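Local atomic coordinates of SMI1/KNR4 family protein (Pseudomonas syringae pv. tomato, PDB entry 2PAG), a protein that is of unknown function but binds calcium and belongs to the SMI1/KNR4 (SUKH) family. Residues A[32-37]-A[69-74]; A[57-62]-A[89-94]; A[81-86]-A[97-102]. All coordinates share one frame; numbering follows the deposited sequence.

Overall arrangement
The three contacts lie about 12 Å from one another, centre to centre, in a compact single chain. Interaction 1 packs the end of helix 24-34 against the start of helix 71-81 near the surface. Interaction 2, the most central, ties the loop before helix 71-81 to edge strand 88-93, and interaction 3 sets the loop after that helix against strand 96-100, the next strand of the four-stranded antiparallel sheet. Interaction 1 closes before interaction 3 opens, whereas interaction 2 alternates with both along the chain. Thr-61 meets Thr-69 and Leu-71, Arg-85 reaches Leu-34, and Ile-90 pairs with Tyr-98, joining helices, loops and sheet directly, with a calcium ion at the far end of 97-102.

Interaction 1: residues A[32-37]-A[69-74]; sequences EQLFIN and TYLPEV
Leu-34 and Pro-72 make the main apolar contact between the end of helix 24-34 and the first turn of helix 71-81. Methyl CD2 of Leu-34 sits 3.9 Å from CA of Pro-72 and 4.3 Å from its CB. The other branch, CD1, lies 4.3 Å from CG of buried Leu-71. Ile-30, one turn earlier on helix 24-34, also touches Tyr-70, Leu-71 and Pro-72, while Leu-34 reaches on to Cys-75 and Trp-79. Within the second segment the pyrrolidine of Pro-72 lies against the phenol of Tyr-70, its CD 3.4 Å above the ring plane and over the centre.

The polar link runs through water. OE1 of Gln-33 accepts a hydrogen bond from a water at 2.6 Å, and the same water is hydrogen-bonded to OH of Tyr-70 at 2.5 Å, in the plane of the ring. Gln-33 and Tyr-70 cross at about a right angle, with amide and ring planes 43° apart. CG of Tyr-70 is anti to the backbone N (chi1 -172°), which starts the ring off beside the carbonyl carbon. With no direct hydrogen bond between the segments, the contact rests on aliphatic packing bordered by one water bridge.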
ATOM      1  N   GLU A  32      -1.083  15.706   1.572  1.00 16.31           N
ATOM      2  CA  GLU A  32      -0.910  17.058   1.062  1.00 17.94           C
ATOM      3  C   GLU A  32       0.088  17.117  -0.086  1.00 15.87           C
ATOM      4  O   GLU A  32      -0.119  17.845  -1.056  1.00 15.15           O
ATOM      5  CB  GLU A  32      -0.481  17.984   2.199  1.00 19.94           C
ATOM      6  CG  GLU A  32      -1.460  17.975   3.361  1.00 23.28           C
ATOM      7  CD  GLU A  32      -1.049  18.908   4.482  1.00 28.19           C
ATOM      8  OE1 GLU A  32       0.141  18.883   4.869  1.00 29.19           O
ATOM      9  OE2 GLU A  32      -1.918  19.655   4.982  1.00 30.99           O
ATOM     10  N   GLN A  33       1.167  16.349   0.017  1.00 16.13           N
ATOM     11  CA  GLN A  33       2.183  16.315  -1.031  1.00 18.55           C
ATOM     12  C   GLN A  33       1.624  15.826  -2.355  1.00 18.83           C
ATOM     13  O   GLN A  33       2.042  16.284  -3.424  1.00 20.39           O
ATOM     14  CB  GLN A  33       3.315  15.374  -0.652  1.00 19.20           C
ATOM     15  CG  GLN A  33       4.273  15.882   0.370  1.00 24.12           C
ATOM     16  CD  GLN A  33       5.292  14.821   0.712  1.00 24.76           C
ATOM     17  OE1 GLN A  33       5.946  14.255  -0.176  1.00 25.42           O
ATOM     18  NE2 GLN A  33       5.432  14.533   1.998  1.00 26.93           N
ATOM     19  N   LEU A  34       0.697  14.874  -2.281  1.00 17.46           N
ATOM     20  CA  LEU A  34       0.097  14.298  -3.480  1.00 17.61           C
ATOM     21  C   LEU A  34      -1.248  14.929  -3.814  1.00 17.77           C
ATOM     22  O   LEU A  34      -1.878  14.586  -4.818  1.00 16.22           O
ATOM     23  CB  LEU A  34      -0.060  12.790  -3.291  1.00 19.21           C
ATOM     24  CG  LEU A  34       1.259  12.020  -3.180  1.00 19.39           C
ATOM     25  CD1 LEU A  34       1.007  10.651  -2.577  1.00 20.96           C
ATOM     26  CD2 LEU A  34       1.896  11.887  -4.552  1.00 20.31           C
ATOM     27  N   PHE A  35      -1.674  15.859  -2.966  1.00 17.05           N
ATOM     28  CA  PHE A  35      -2.946  16.554  -3.122  1.00 18.60           C
ATOM     29  C   PHE A  35      -4.071  15.554  -3.341  1.00 20.39           C
ATOM     30  O   PHE A  35      -4.862  15.671  -4.276  1.00 20.73           O
ATOM     31  CB  PHE A  35      -2.900  17.542  -4.289  1.00 16.44           C
ATOM     32  CG  PHE A  35      -3.763  18.757  -4.071  1.00 16.74           C
ATOM     33  CD1 PHE A  35      -3.395  19.721  -3.138  1.00 16.89           C
ATOM     34  CD2 PHE A  35      -4.962  18.914  -4.757  1.00 18.09           C
ATOM     35  CE1 PHE A  35      -4.208  20.822  -2.885  1.00 17.29           C
ATOM     36  CE2 PHE A  35      -5.787  20.012  -4.515  1.00 19.57           C
ATOM     37  CZ  PHE A  35      -5.413  20.972  -3.576  1.00 17.35           C
ATOM     38  N   ILE A  36      -4.132  14.566  -2.460  1.00 21.72           N
ATOM     39  CA  ILE A  36      -5.145  13.532  -2.545  1.00 23.56           C
ATOM     40  C   ILE A  36      -5.564  13.161  -1.132  1.00 24.42           C
ATOM     41  O   ILE A  36      -4.883  13.489  -0.160  1.00 24.66           O
ATOM     42  CB  ILE A  36      -4.586  12.275  -3.249  1.00 26.39           C
ATOM     43  CG1 ILE A  36      -5.726  11.314  -3.600  1.00 28.38           C
ATOM     44  CG2 ILE A  36      -3.582  11.580  -2.338  1.00 26.81           C
ATOM     45  CD1 ILE A  36      -6.692  11.855  -4.629  1.00 29.64           C
ATOM     46  N   ASN A  37      -6.701  12.492  -1.020  1.00 23.31           N
ATOM     47  CA  ASN A  37      -7.184  12.058   0.277  1.00 23.37           C
ATOM     48  C   ASN A  37      -7.009  10.548   0.272  1.00 21.35           C
ATOM     49  O   ASN A  37      -7.526   9.869  -0.614  1.00 21.35           O
ATOM     50  CB  ASN A  37      -8.660  12.428   0.439  1.00 28.20           C
ATOM     51  CG  ASN A  37      -9.154  12.256   1.860  1.00 31.82           C
ATOM     52  OD1 ASN A  37      -9.261  11.138   2.365  1.00 33.66           O
ATOM     53  ND2 ASN A  37      -9.451  13.370   2.518  1.00 35.30           N
ATOM     54  N   THR A  69       9.671   1.925  -2.077  1.00 12.68           N
ATOM     55  CA  THR A  69       8.243   1.763  -1.837  1.00 12.78           C
ATOM     56  C   THR A  69       7.616   3.061  -1.328  1.00 12.58           C
ATOM     57  O   THR A  69       6.427   3.100  -1.015  1.00 11.57           O
ATOM     58  CB  THR A  69       7.937   0.645  -0.814  1.00 12.18           C
ATOM     59  OG1 THR A  69       8.588   0.929   0.434  1.00 13.39           O
ATOM     60  CG2 THR A  69       8.406  -0.705  -1.345  1.00 13.26           C
ATOM     61  N   TYR A  70       8.418   4.118  -1.248  1.00 12.17           N
ATOM     62  CA  TYR A  70       7.943   5.425  -0.785  1.00 12.41           C
ATOM     63  C   TYR A  70       6.739   5.854  -1.627  1.00 12.70           C
ATOM     64  O   TYR A  70       6.861   6.101  -2.825  1.00 12.67           O
ATOM     65  CB  TYR A  70       9.081   6.445  -0.895  1.00 13.98           C
ATOM     66  CG  TYR A  70       8.774   7.784  -0.279  1.00 14.39           C
ATOM     67  CD1 TYR A  70       8.314   7.882   1.033  1.00 14.84           C
ATOM     68  CD2 TYR A  70       8.954   8.960  -1.003  1.00 15.03           C
ATOM     69  CE1 TYR A  70       8.040   9.126   1.611  1.00 15.42           C
ATOM     70  CE2 TYR A  70       8.681  10.206  -0.438  1.00 15.05           C
ATOM     71  CZ  TYR A  70       8.227  10.282   0.866  1.00 16.01           C
ATOM     72  OH  TYR A  70       7.978  11.520   1.418  1.00 20.34           O
ATOM     73  N   LEU A  71       5.577   5.977  -0.986  1.00 11.81           N
ATOM     74  CA  LEU A  71       4.341   6.298  -1.701  1.00 10.96           C
ATOM     75  C   LEU A  71       4.374   7.414  -2.745  1.00 11.75           C
ATOM     76  O   LEU A  71       3.893   7.221  -3.865  1.00 12.15           O
ATOM     77  CB  LEU A  71       3.201   6.551  -0.703  1.00 10.64           C
ATOM     78  CG  LEU A  71       1.779   6.638  -1.276  1.00  9.96           C
ATOM     79  CD1 LEU A  71       1.485   5.429  -2.176  1.00 11.44           C
ATOM     80  CD2 LEU A  71       0.776   6.693  -0.130  1.00 13.44           C
ATOM     81  N   PRO A  72       4.927   8.591  -2.408  1.00 12.36           N
ATOM     82  CA  PRO A  72       4.947   9.651  -3.421  1.00 13.46           C
ATOM     83  C   PRO A  72       5.705   9.254  -4.685  1.00 13.04           C
ATOM     84  O   PRO A  72       5.291   9.603  -5.792  1.00 12.92           O
ATOM     85  CB  PRO A  72       5.596  10.819  -2.685  1.00 13.81           C
ATOM     86  CG  PRO A  72       5.152  10.597  -1.265  1.00 12.73           C
ATOM     87  CD  PRO A  72       5.381   9.106  -1.104  1.00 12.91           C
ATOM     88  N   GLU A  73       6.816   8.536  -4.523  1.00 13.08           N
ATOM     89  CA  GLU A  73       7.596   8.098  -5.678  1.00 14.75           C
ATOM     90  C   GLU A  73       6.878   6.983  -6.438  1.00 14.43           C
ATOM     91  O   GLU A  73       6.914   6.945  -7.667  1.00 13.54           O
ATOM     92  CB  GLU A  73       8.991   7.620  -5.253  1.00 17.89           C
ATOM     93  CG  GLU A  73       9.893   8.704  -4.664  1.00 23.31           C
ATOM     94  CD  GLU A  73      10.479   9.653  -5.706  1.00 26.06           C
ATOM     95  OE1 GLU A  73      11.239  10.564  -5.308  1.00 29.62           O
ATOM     96  OE2 GLU A  73      10.195   9.494  -6.915  1.00 27.25           O
ATOM     97  N   VAL A  74       6.238   6.067  -5.714  1.00 12.93           N
ATOM     98  CA  VAL A  74       5.507   4.981  -6.358  1.00 11.75           C
ATOM     99  C   VAL A  74       4.332   5.559  -7.167  1.00 12.43           C
ATOM    100  O   VAL A  74       4.034   5.096  -8.267  1.00 13.88           O
ATOM    101  CB  VAL A  74       4.975   3.954  -5.311  1.00 12.09           C
ATOM    102  CG1 VAL A  74       4.101   2.918  -5.983  1.00 12.60           C
ATOM    103  CG2 VAL A  74       6.144   3.254  -4.627  1.00 10.60           C
TER
HETATM  104  O   HOH W   1       8.452  13.640   0.235  1.00 32.16           O

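Interaction 2: residues A[57-62]-A[89-94]; sequences LEPVTV and PICQDG
Val-60 and Ile-90 share the direct hydrogen bond of this contact: N of Val-60 donates to O of Ile-90 at 2.9 Å, nearly straight at 168°, with the donor 37° out of the carbonyl plane. Both methyls of Val-60 also lie against that oxygen, CG1 and CG2 each 3.5 Å from O of Ile-90. CG1 of Val-60 is 3.6 Å from O of Pro-89, which this contact buries without a partner in the model. Beside this bond the thiol of Cys-91, its SG anti to the backbone N (chi1 -174°), reaches the loop 3.9 Å from CB of Leu-57 and 4.2 Å from CG of Pro-59. CD2 of Leu-57 meets OD1 of Asp-93 at 3.9 Å.

Two waters fill in where the backbones stand apart. One donates to O of Glu-58 and accepts from N of Gln-92; the other accepts from N of Glu-58 and donates to O of Gln-92. The Glu-58 carboxylate turns elsewhere, to His-68. Behind the contact, Phe-42 and Phe-45 of helix 40-49 cover Val-60, Pro-59 and Ile-90, and Trp-127 of helix 124-132 covers Cys-91. Ile-90 and Cys-91 both face Tyr-98 on strand 96-100, a classic beta bulge in the edge strand of the antiparallel sheet.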
ATOM      1  N   LEU A  57       5.927  -9.663  -1.677  1.00 17.26           N
ATOM      2  CA  LEU A  57       5.382  -8.353  -2.028  1.00 15.32           C
ATOM      3  C   LEU A  57       5.808  -7.321  -0.994  1.00 14.99           C
ATOM      4  O   LEU A  57       5.858  -7.609   0.197  1.00 14.95           O
ATOM      5  CB  LEU A  57       3.853  -8.404  -2.102  1.00 13.18           C
ATOM      6  CG  LEU A  57       3.253  -9.185  -3.277  1.00 12.42           C
ATOM      7  CD1 LEU A  57       1.759  -9.315  -3.102  1.00 13.93           C
ATOM      8  CD2 LEU A  57       3.572  -8.482  -4.580  1.00 15.28           C
ATOM      9  N   GLU A  58       6.130  -6.121  -1.467  1.00 15.02           N
ATOM     10  CA  GLU A  58       6.536  -5.034  -0.588  1.00 13.58           C
ATOM     11  C   GLU A  58       5.577  -3.870  -0.810  1.00 14.88           C
ATOM     12  O   GLU A  58       5.755  -3.061  -1.724  1.00 15.36           O
ATOM     13  CB  GLU A  58       7.957  -4.586  -0.904  1.00 18.13           C
ATOM     14  CG  GLU A  58       9.023  -5.614  -0.622  1.00 21.99           C
ATOM     15  CD  GLU A  58      10.399  -5.092  -0.976  1.00 26.01           C
ATOM     16  OE1 GLU A  58      10.712  -5.027  -2.180  1.00 28.60           O
ATOM     17  OE2 GLU A  58      11.156  -4.727  -0.053  1.00 30.29           O
ATOM     18  N   PRO A  59       4.539  -3.770   0.026  1.00 13.13           N
ATOM     19  CA  PRO A  59       3.578  -2.680  -0.131  1.00 12.79           C
ATOM     20  C   PRO A  59       4.190  -1.298   0.097  1.00 11.82           C
ATOM     21  O   PRO A  59       5.313  -1.161   0.592  1.00 11.39           O
ATOM     22  CB  PRO A  59       2.500  -3.017   0.901  1.00 13.80           C
ATOM     23  CG  PRO A  59       2.647  -4.501   1.095  1.00 12.67           C
ATOM     24  CD  PRO A  59       4.133  -4.667   1.117  1.00 12.13           C
ATOM     25  N   VAL A  60       3.433  -0.271  -0.264  1.00 10.70           N
ATOM     26  CA  VAL A  60       3.909   1.091  -0.111  1.00 10.00           C
ATOM     27  C   VAL A  60       4.115   1.507   1.340  1.00  9.87           C
ATOM     28  O   VAL A  60       3.484   0.976   2.273  1.00 10.82           O
ATOM     29  CB  VAL A  60       2.959   2.104  -0.790  1.00  9.63           C
ATOM     30  CG1 VAL A  60       2.879   1.820  -2.287  1.00 13.28           C
ATOM     31  CG2 VAL A  60       1.579   2.047  -0.154  1.00 11.33           C
ATOM     32  N   THR A  61       5.031   2.454   1.513  1.00 11.43           N
ATOM     33  CA  THR A  61       5.388   2.994   2.815  1.00 11.58           C
ATOM     34  C   THR A  61       5.449   4.518   2.721  1.00 11.96           C
ATOM     35  O   THR A  61       5.433   5.080   1.628  1.00 12.15           O
ATOM     36  CB  THR A  61       6.762   2.467   3.267  1.00 13.05           C
ATOM     37  OG1 THR A  61       7.755   2.791   2.278  1.00 12.45           O
ATOM     38  CG2 THR A  61       6.708   0.960   3.459  1.00 12.95           C
ATOM     39  N   VAL A  62       5.523   5.187   3.865  1.00 13.26           N
ATOM     40  CA  VAL A  62       5.577   6.642   3.850  1.00 13.91           C
ATOM     41  C   VAL A  62       6.614   7.253   4.787  1.00 15.28           C
ATOM     42  O   VAL A  62       6.684   8.476   4.904  1.00 17.72           O
ATOM     43  CB  VAL A  62       4.204   7.251   4.223  1.00 14.52           C
ATOM     44  CG1 VAL A  62       3.131   6.763   3.261  1.00 15.32           C
ATOM     45  CG2 VAL A  62       3.843   6.885   5.659  1.00 15.14           C
ATOM     46  N   PRO A  89      -1.730   3.700  -5.587  1.00 10.74           N
ATOM     47  CA  PRO A  89      -1.095   2.388  -5.434  1.00 12.29           C
ATOM     48  C   PRO A  89      -0.895   1.956  -3.993  1.00 13.24           C
ATOM     49  O   PRO A  89      -0.537   2.763  -3.139  1.00 13.56           O
ATOM     50  CB  PRO A  89       0.244   2.563  -6.144  1.00 13.03           C
ATOM     51  CG  PRO A  89      -0.066   3.576  -7.192  1.00 13.69           C
ATOM     52  CD  PRO A  89      -0.927   4.574  -6.460  1.00 11.83           C
ATOM     53  N   ILE A  90      -1.147   0.679  -3.722  1.00 12.92           N
ATOM     54  CA  ILE A  90      -0.907   0.149  -2.394  1.00 12.30           C
ATOM     55  C   ILE A  90       0.260  -0.828  -2.517  1.00 13.09           C
ATOM     56  O   ILE A  90       0.984  -1.061  -1.558  1.00 11.44           O
ATOM     57  CB  ILE A  90      -2.162  -0.555  -1.780  1.00 10.98           C
ATOM     58  CG1 ILE A  90      -1.784  -1.143  -0.419  1.00 12.43           C
ATOM     59  CG2 ILE A  90      -2.687  -1.670  -2.703  1.00 13.07           C
ATOM     60  CD1 ILE A  90      -2.965  -1.653   0.392  1.00 12.99           C
ATOM     61  N   CYS A  91       0.464  -1.389  -3.706  1.00 12.97           N
ATOM     62  CA  CYS A  91       1.580  -2.311  -3.860  1.00 13.03           C
ATOM     63  C   CYS A  91       1.980  -2.581  -5.299  1.00 14.32           C
ATOM     64  O   CYS A  91       1.161  -2.974  -6.122  1.00 13.89           O
ATOM     65  CB  CYS A  91       1.263  -3.639  -3.166  1.00 13.65           C
ATOM     66  SG  CYS A  91       2.641  -4.815  -3.134  1.00 15.49           S
ATOM     67  N   GLN A  92       3.258  -2.364  -5.587  1.00 14.98           N
ATOM     68  CA  GLN A  92       3.784  -2.628  -6.920  1.00 16.78           C
ATOM     69  C   GLN A  92       4.036  -4.134  -7.057  1.00 17.44           C
ATOM     70  O   GLN A  92       4.368  -4.812  -6.081  1.00 16.73           O
ATOM     71  CB  GLN A  92       5.099  -1.873  -7.113  1.00 17.47           C
ATOM     72  CG  GLN A  92       5.648  -1.942  -8.530  1.00 17.16           C
ATOM     73  CD  GLN A  92       7.023  -1.314  -8.648  1.00 20.87           C
ATOM     74  OE1 GLN A  92       7.377  -0.416  -7.880  1.00 19.54           O
ATOM     75  NE2 GLN A  92       7.805  -1.774  -9.631  1.00 21.40           N
ATOM     76  N   ASP A  93       3.857  -4.665  -8.260  1.00 18.18           N
ATOM     77  CA  ASP A  93       4.112  -6.084  -8.514  1.00 20.04           C
ATOM     78  C   ASP A  93       4.660  -6.147  -9.930  1.00 20.80           C
ATOM     79  O   ASP A  93       3.913  -6.352 -10.885  1.00 21.88           O
ATOM     80  CB  ASP A  93       2.830  -6.913  -8.398  1.00 22.62           C
ATOM     81  CG  ASP A  93       3.089  -8.414  -8.506  1.00 26.14           C
ATOM     82  OD1 ASP A  93       4.263  -8.833  -8.374  1.00 25.94           O
ATOM     83  OD2 ASP A  93       2.117  -9.178  -8.707  1.00 27.33           O
ATOM     84  N   GLY A  94       5.969  -5.955 -10.053  1.00 22.04           N
ATOM     85  CA  GLY A  94       6.589  -5.948 -11.367  1.00 21.80           C
ATOM     86  C   GLY A  94       6.210  -4.635 -12.025  1.00 21.36           C
ATOM     87  O   GLY A  94       6.516  -3.560 -11.499  1.00 21.16           O
TER
HETATM   88  O   HOH W   2       5.011  -1.144  -3.653  1.00 13.13           O
HETATM   89  O   HOH W   3       6.303  -5.529  -4.244  1.00 21.00           O

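Interaction 3: residues A[81-86]-A[97-102]; sequences LGVPRE and YYCVEE. With CA (calcium ion), chain B.
Glu-86 and Val-100 are joined by a water that donates to both backbone carbonyls, 2.8 Å to O of Glu-86 and 2.8 Å to O of Val-100. The oxygens themselves are 4.1 Å apart, so the bridging water gives two facing acceptors a shared donor where the loop 81-86 passes the end of the strand.

Toward the other end the contact is apolar. CG1 of Val-83 touches SG of Cys-99 at 3.7 Å. The second methyl of Val-83, CG2, approaches the Tyr-97 ring obliquely near CD2, and the two side chains meet at about a right angle. Leu-81 comes to the same ring at its edge, CD2 3.8 Å from CE2 of Tyr-97 and near the ring plane. CG of Tyr-97 lies beside the backbone N (chi1 -70°), and from there the ring extends toward the loop. Val-74, Thr-77 and Ala-78 of helix 71-81 also touch this ring. The loop thus leaves helix 71-81 and runs beside strand 96-100, an inner strand of the four-stranded antiparallel sheet, before the chain enters edge strand 88-93. Gly-82, with positive phi, makes the turn out of the helix.

Just beyond the strand Glu-101 reaches the calcium ion, its OE1 bound at 2.1 Å; OE1 alone of that carboxylate is within bonding distance. Asp-103 and Thr-105 also bind calcium here. Neighbouring Glu-102 lays CG 3.9 Å from O of Glu-86, and the two carboxylates approach one another, OE1 of Glu-86 4.3 Å from OE2 of Glu-102. This pair of like charges probably adds to the negative charge around the site, which the bound calcium would partly offset. Arg-85 of the same loop makes a cation-pi contact with Trp-79 and hydrogen-bonds the backbone O of Leu-34.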
ATOM      1  N   LEU A  81       3.162   5.851 -15.733  1.00 23.14           N
ATOM      2  CA  LEU A  81       3.096   4.610 -16.500  1.00 25.04           C
ATOM      3  C   LEU A  81       1.699   4.355 -17.063  1.00 24.07           C
ATOM      4  O   LEU A  81       1.531   3.525 -17.958  1.00 26.02           O
ATOM      5  CB  LEU A  81       3.531   3.426 -15.627  1.00 26.55           C
ATOM      6  CG  LEU A  81       3.678   2.066 -16.315  1.00 28.33           C
ATOM      7  CD1 LEU A  81       4.780   2.149 -17.364  1.00 29.16           C
ATOM      8  CD2 LEU A  81       4.008   0.989 -15.289  1.00 29.96           C
ATOM      9  N   GLY A  82       0.698   5.063 -16.543  1.00 23.07           N
ATOM     10  CA  GLY A  82      -0.657   4.880 -17.040  1.00 21.52           C
ATOM     11  C   GLY A  82      -1.752   4.655 -16.008  1.00 19.81           C
ATOM     12  O   GLY A  82      -2.937   4.680 -16.339  1.00 19.09           O
ATOM     13  N   VAL A  83      -1.377   4.424 -14.758  1.00 17.96           N
ATOM     14  CA  VAL A  83      -2.384   4.211 -13.725  1.00 17.30           C
ATOM     15  C   VAL A  83      -3.205   5.485 -13.551  1.00 16.60           C
ATOM     16  O   VAL A  83      -2.648   6.574 -13.403  1.00 17.71           O
ATOM     17  CB  VAL A  83      -1.736   3.858 -12.370  1.00 16.27           C
ATOM     18  CG1 VAL A  83      -2.807   3.753 -11.290  1.00 16.89           C
ATOM     19  CG2 VAL A  83      -0.980   2.548 -12.487  1.00 18.42           C
ATOM     20  N   PRO A  84      -4.544   5.372 -13.594  1.00 17.18           N
ATOM     21  CA  PRO A  84      -5.402   6.549 -13.426  1.00 17.37           C
ATOM     22  C   PRO A  84      -5.031   7.316 -12.152  1.00 18.30           C
ATOM     23  O   PRO A  84      -4.834   6.709 -11.103  1.00 17.41           O
ATOM     24  CB  PRO A  84      -6.800   5.939 -13.344  1.00 18.87           C
ATOM     25  CG  PRO A  84      -6.687   4.745 -14.242  1.00 16.72           C
ATOM     26  CD  PRO A  84      -5.349   4.165 -13.865  1.00 17.70           C
ATOM     27  N   ARG A  85      -4.930   8.643 -12.250  1.00 17.02           N
ATOM     28  CA  ARG A  85      -4.572   9.489 -11.107  1.00 18.01           C
ATOM     29  C   ARG A  85      -5.484   9.298  -9.896  1.00 17.24           C
ATOM     30  O   ARG A  85      -5.066   9.494  -8.754  1.00 17.99           O
ATOM     31  CB  ARG A  85      -4.599  10.964 -11.524  1.00 18.32           C
ATOM     32  CG  ARG A  85      -4.297  11.964 -10.403  1.00 24.38           C
ATOM     33  CD  ARG A  85      -2.848  11.882  -9.949  1.00 27.78           C
ATOM     34  NE  ARG A  85      -2.367  13.149  -9.400  1.00 28.95           N
ATOM     35  CZ  ARG A  85      -2.574  13.569  -8.155  1.00 32.59           C
ATOM     36  NH1 ARG A  85      -3.258  12.824  -7.301  1.00 32.32           N
ATOM     37  NH2 ARG A  85      -2.087  14.740  -7.766  1.00 31.97           N
ATOM     38  N   GLU A  86      -6.733   8.926 -10.155  1.00 16.79           N
ATOM     39  CA  GLU A  86      -7.723   8.717  -9.103  1.00 18.59           C
ATOM     40  C   GLU A  86      -7.461   7.471  -8.251  1.00 17.49           C
ATOM     41  O   GLU A  86      -8.074   7.293  -7.196  1.00 20.74           O
ATOM     42  CB  GLU A  86      -9.116   8.618  -9.732  1.00 21.89           C
ATOM     43  CG  GLU A  86      -9.274   7.433 -10.668  1.00 29.35           C
ATOM     44  CD  GLU A  86     -10.533   7.508 -11.505  1.00 33.18           C
ATOM     45  OE1 GLU A  86     -11.629   7.670 -10.925  1.00 36.37           O
ATOM     46  OE2 GLU A  86     -10.426   7.401 -12.747  1.00 35.15           O
ATOM     47  N   TYR A  97       0.284  -2.850 -10.772  1.00 13.67           N
ATOM     48  CA  TYR A  97       0.065  -2.173  -9.496  1.00 12.71           C
ATOM     49  C   TYR A  97      -1.278  -2.467  -8.861  1.00 13.28           C
ATOM     50  O   TYR A  97      -2.313  -2.372  -9.514  1.00 13.20           O
ATOM     51  CB  TYR A  97       0.126  -0.653  -9.676  1.00 13.02           C
ATOM     52  CG  TYR A  97       1.485  -0.090  -9.984  1.00 12.90           C
ATOM     53  CD1 TYR A  97       2.351   0.288  -8.963  1.00 13.34           C
ATOM     54  CD2 TYR A  97       1.903   0.069 -11.303  1.00 14.87           C
ATOM     55  CE1 TYR A  97       3.602   0.814  -9.242  1.00 15.45           C
ATOM     56  CE2 TYR A  97       3.155   0.592 -11.596  1.00 15.17           C
ATOM     57  CZ  TYR A  97       3.998   0.962 -10.560  1.00 14.99           C
ATOM     58  OH  TYR A  97       5.238   1.480 -10.835  1.00 15.33           O
ATOM     59  N   TYR A  98      -1.256  -2.819  -7.581  1.00 13.14           N
ATOM     60  CA  TYR A  98      -2.504  -3.008  -6.850  1.00 11.51           C
ATOM     61  C   TYR A  98      -2.763  -1.568  -6.407  1.00 12.68           C
ATOM     62  O   TYR A  98      -1.891  -0.932  -5.812  1.00 12.03           O
ATOM     63  CB  TYR A  98      -2.290  -3.932  -5.649  1.00 12.15           C
ATOM     64  CG  TYR A  98      -2.087  -5.382  -6.035  1.00 13.52           C
ATOM     65  CD1 TYR A  98      -3.171  -6.189  -6.377  1.00 15.21           C
ATOM     66  CD2 TYR A  98      -0.813  -5.947  -6.053  1.00 14.56           C
ATOM     67  CE1 TYR A  98      -2.997  -7.533  -6.725  1.00 14.22           C
ATOM     68  CE2 TYR A  98      -0.627  -7.296  -6.402  1.00 14.80           C
ATOM     69  CZ  TYR A  98      -1.724  -8.075  -6.732  1.00 15.12           C
ATOM     70  OH  TYR A  98      -1.547  -9.402  -7.053  1.00 18.19           O
ATOM     71  N   CYS A  99      -3.937  -1.041  -6.744  1.00 12.92           N
ATOM     72  CA  CYS A  99      -4.281   0.342  -6.413  1.00 13.63           C
ATOM     73  C   CYS A  99      -5.612   0.427  -5.705  1.00 13.26           C
ATOM     74  O   CYS A  99      -6.469  -0.443  -5.869  1.00 11.70           O
ATOM     75  CB  CYS A  99      -4.358   1.187  -7.682  1.00 15.57           C
ATOM     76  SG  CYS A  99      -2.924   1.062  -8.765  1.00 20.75           S
ATOM     77  N   VAL A 100      -5.803   1.512  -4.964  1.00 11.28           N
ATOM     78  CA  VAL A 100      -7.020   1.701  -4.196  1.00 11.31           C
ATOM     79  C   VAL A 100      -7.897   2.835  -4.709  1.00 12.88           C
ATOM     80  O   VAL A 100      -7.426   3.958  -4.942  1.00 11.72           O
ATOM     81  CB  VAL A 100      -6.675   1.955  -2.726  1.00  9.66           C
ATOM     82  CG1 VAL A 100      -7.925   1.877  -1.869  1.00 11.30           C
ATOM     83  CG2 VAL A 100      -5.646   0.926  -2.264  1.00 12.67           C
ATOM     84  N   GLU A 101      -9.178   2.520  -4.891  1.00 13.63           N
ATOM     85  CA  GLU A 101     -10.166   3.485  -5.350  1.00 14.87           C
ATOM     86  C   GLU A 101     -10.500   4.412  -4.190  1.00 15.57           C
ATOM     87  O   GLU A 101     -10.163   4.130  -3.033  1.00 15.12           O
ATOM     88  CB  GLU A 101     -11.454   2.784  -5.786  1.00 15.24           C
ATOM     89  CG  GLU A 101     -11.356   1.901  -7.001  1.00 15.50           C
ATOM     90  CD  GLU A 101     -12.734   1.588  -7.555  1.00 18.48           C
ATOM     91  OE1 GLU A 101     -13.645   1.294  -6.747  1.00 13.48           O
ATOM     92  OE2 GLU A 101     -12.909   1.638  -8.791  1.00 20.12           O
ATOM     93  N   GLU A 102     -11.175   5.515  -4.498  1.00 17.64           N
ATOM     94  CA  GLU A 102     -11.549   6.475  -3.471  1.00 17.99           C
ATOM     95  C   GLU A 102     -12.446   5.846  -2.409  1.00 17.17           C
ATOM     96  O   GLU A 102     -12.377   6.228  -1.235  1.00 18.86           O
ATOM     97  CB  GLU A 102     -12.221   7.684  -4.126  1.00 22.22           C
ATOM     98  CG  GLU A 102     -11.350   8.285  -5.227  1.00 28.34           C
ATOM     99  CD  GLU A 102     -11.952   9.519  -5.870  1.00 32.44           C
ATOM    100  OE1 GLU A 102     -12.099  10.545  -5.169  1.00 34.47           O
ATOM    101  OE2 GLU A 102     -12.274   9.458  -7.080  1.00 34.01           O
TER
HETATM  102 CA    CA B 201     -15.323   0.769  -5.586  1.00 13.96          CA
HETATM  103  O   HOH W   4      -7.996   6.701  -4.473  1.00 17.46           O